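Local coordinates for uncharacterized protein (Acinetobacter baumannii, PDB 4L3U) that is of unknown function but belongs to the DUF4844 family and folds as a compact, all-helical single chain, at residues Q79-G84 with S107-V112. Numbering follows the deposited sequence. Where two conformers were deposited one is given.
Sequences QVLANG and SFLDIV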
loop_
_atom_site.group_PDB
_atom_site.type_symbol
_atom_site.label_atom_id
_atom_site.label_comp_id
_atom_site.label_asym_id
_atom_site.label_seq_id
_atom_site.Cartn_x
_atom_site.Cartn_y
_atom_site.Cartn_z
ATOM N N GLN A 79 -9.710 6.342 3.498
ATOM C CA GLN A 79 -10.552 5.614 2.561
ATOM C C GLN A 79 -9.780 5.216 1.309
ATOM O O GLN A 79 -9.962 4.120 0.790
ATOM C CB GLN A 79 -11.777 6.438 2.174
ATOM C CG GLN A 79 -12.637 5.758 1.129
ATOM C CD GLN A 79 -13.988 6.417 0.963
ATOM O OE1 GLN A 79 -14.562 6.935 1.921
ATOM N NE2 GLN A 79 -14.505 6.401 -0.256
ATOM N N VAL A 80 -8.927 6.111 0.822
ATOM C CA VAL A 80 -8.094 5.815 -0.337
ATOM C C VAL A 80 -7.160 4.654 -0.010
ATOM O O VAL A 80 -6.926 3.775 -0.839
ATOM C CB VAL A 80 -7.268 7.045 -0.765
ATOM C CG1 VAL A 80 -6.271 6.682 -1.865
ATOM C CG2 VAL A 80 -8.188 8.162 -1.227
ATOM N N LEU A 81 -6.628 4.661 1.206
ATOM C CA LEU A 81 -5.770 3.580 1.670
ATOM C C LEU A 81 -6.551 2.263 1.716
ATOM O O LEU A 81 -6.111 1.253 1.164
ATOM C CB LEU A 81 -5.218 3.910 3.056
ATOM C CG LEU A 81 -4.137 2.976 3.604
ATOM C CD1 LEU A 81 -2.780 3.339 3.030
ATOM C CD2 LEU A 81 -4.109 3.024 5.123
ATOM N N ALA A 82 -7.718 2.295 2.360
ATOM C CA ALA A 82 -8.551 1.106 2.556
ATOM C C ALA A 82 -9.035 0.518 1.234
ATOM O O ALA A 82 -9.070 -0.698 1.057
ATOM C CB ALA A 82 -9.745 1.444 3.450
ATOM N N ASN A 83 -9.420 1.387 0.310
ATOM C CA ASN A 83 -9.865 0.944 -0.999
ATOM C C ASN A 83 -8.716 0.408 -1.830
ATOM O O ASN A 83 -8.896 -0.510 -2.612
ATOM C CB ASN A 83 -10.554 2.084 -1.740
ATOM C CG ASN A 83 -11.898 2.442 -1.134
ATOM O OD1 ASN A 83 -12.548 1.614 -0.494
ATOM N ND2 ASN A 83 -12.320 3.684 -1.332
ATOM N N GLY A 84 -7.533 0.984 -1.659
ATOM C CA GLY A 84 -6.369 0.550 -2.405
ATOM C C GLY A 84 -5.960 -0.861 -2.028
ATOM O O GLY A 84 -5.635 -1.674 -2.893
ATOM N N SER A 107 4.263 2.864 4.126
ATOM C CA SER A 107 4.996 4.006 3.597
ATOM C C SER A 107 4.029 5.108 3.185
ATOM O O SER A 107 4.332 6.288 3.338
ATOM C CB SER A 107 5.864 3.586 2.411
ATOM O OG SER A 107 6.812 2.604 2.796
ATOM N N PHE A 108 2.864 4.718 2.670
ATOM C CA PHE A 108 1.816 5.680 2.334
ATOM C C PHE A 108 1.425 6.476 3.566
ATOM O O PHE A 108 1.271 7.690 3.496
ATOM C CB PHE A 108 0.564 4.984 1.786
ATOM C CG PHE A 108 0.637 4.628 0.322
ATOM C CD1 PHE A 108 1.063 5.551 -0.618
ATOM C CD2 PHE A 108 0.257 3.368 -0.112
ATOM C CE1 PHE A 108 1.122 5.220 -1.963
ATOM C CE2 PHE A 108 0.314 3.031 -1.450
ATOM C CZ PHE A 108 0.748 3.959 -2.376
ATOM N N LEU A 109 1.259 5.786 4.691
ATOM C CA LEU A 109 0.880 6.443 5.933
ATOM C C LEU A 109 1.862 7.561 6.252
ATOM O O LEU A 109 1.463 8.675 6.593
ATOM C CB LEU A 109 0.839 5.441 7.087
ATOM C CG LEU A 109 -0.204 4.325 7.011
ATOM C CD1 LEU A 109 -0.103 3.444 8.237
ATOM C CD2 LEU A 109 -1.603 4.886 6.893
ATOM N N ASP A 110 3.147 7.257 6.114
ATOM C CA ASP A 110 4.194 8.228 6.388
ATOM C C ASP A 110 4.115 9.392 5.405
ATOM O O ASP A 110 4.224 10.550 5.800
ATOM C CB ASP A 110 5.570 7.563 6.313
ATOM C CG ASP A 110 5.800 6.577 7.442
ATOM O OD1 ASP A 110 5.424 6.889 8.591
ATOM O OD2 ASP A 110 6.355 5.490 7.180
ATOM N N ILE A 111 3.909 9.079 4.129
ATOM C CA ILE A 111 3.840 10.107 3.090
ATOM C C ILE A 111 2.689 11.096 3.313
ATOM O O ILE A 111 2.906 12.306 3.332
ATOM C CB ILE A 111 3.739 9.478 1.671
ATOM C CG1 ILE A 111 5.033 8.735 1.343
ATOM C CG2 ILE A 111 3.478 10.551 0.601
ATOM C CD1 ILE A 111 4.961 7.872 0.107
ATOM N N VAL A 112 1.471 10.583 3.478
ATOM C CA VAL A 112 0.284 11.436 3.578
ATOM C C VAL A 112 0.019 11.919 5.001
ATOM O O VAL A 112 -0.981 12.586 5.260
ATOM C CB VAL A 112 -0.985 10.716 3.062
ATOM C CG1 VAL A 112 -0.772 10.213 1.642
ATOM C CG2 VAL A 112 -1.384 9.570 3.991
#
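L81 meets F108 and L109 in a small, purely apolar contact between helices 74-86 and 95-112, buried near the middle of this all-helical chain. Only 116 Å² is buried between the two segments, and the closest CA pair, L81 CA and F108 CA, is 7.9 Å apart. L81 reaches across with both methyl groups, and L109 CD2 comes to meet one of them. The CA-CB bond of L81 does not itself aim at the other helix, but a chi1 of -171° swings CG away from the backbone N, and the methyl end comes nearer to F108 and L109. L81 CD1 then rests 3.9 Å from F108 CB, approaching the ring obliquely and touching the base of the side chain. The second methyl, L81 CD2, comes to 3.6 Å from L109 CD2, methyl against methyl, with the two leucine side chains crossing at about a right angle. The F108 ring also packs edge-to-face with F26 and F105 and meets F62 of helix 45-68. Beyond helix 95-112, L81 touches S117 and L109 touches L114. Such apolar contact between two helices is characteristic of the hydrophobic core of an all-helical domain.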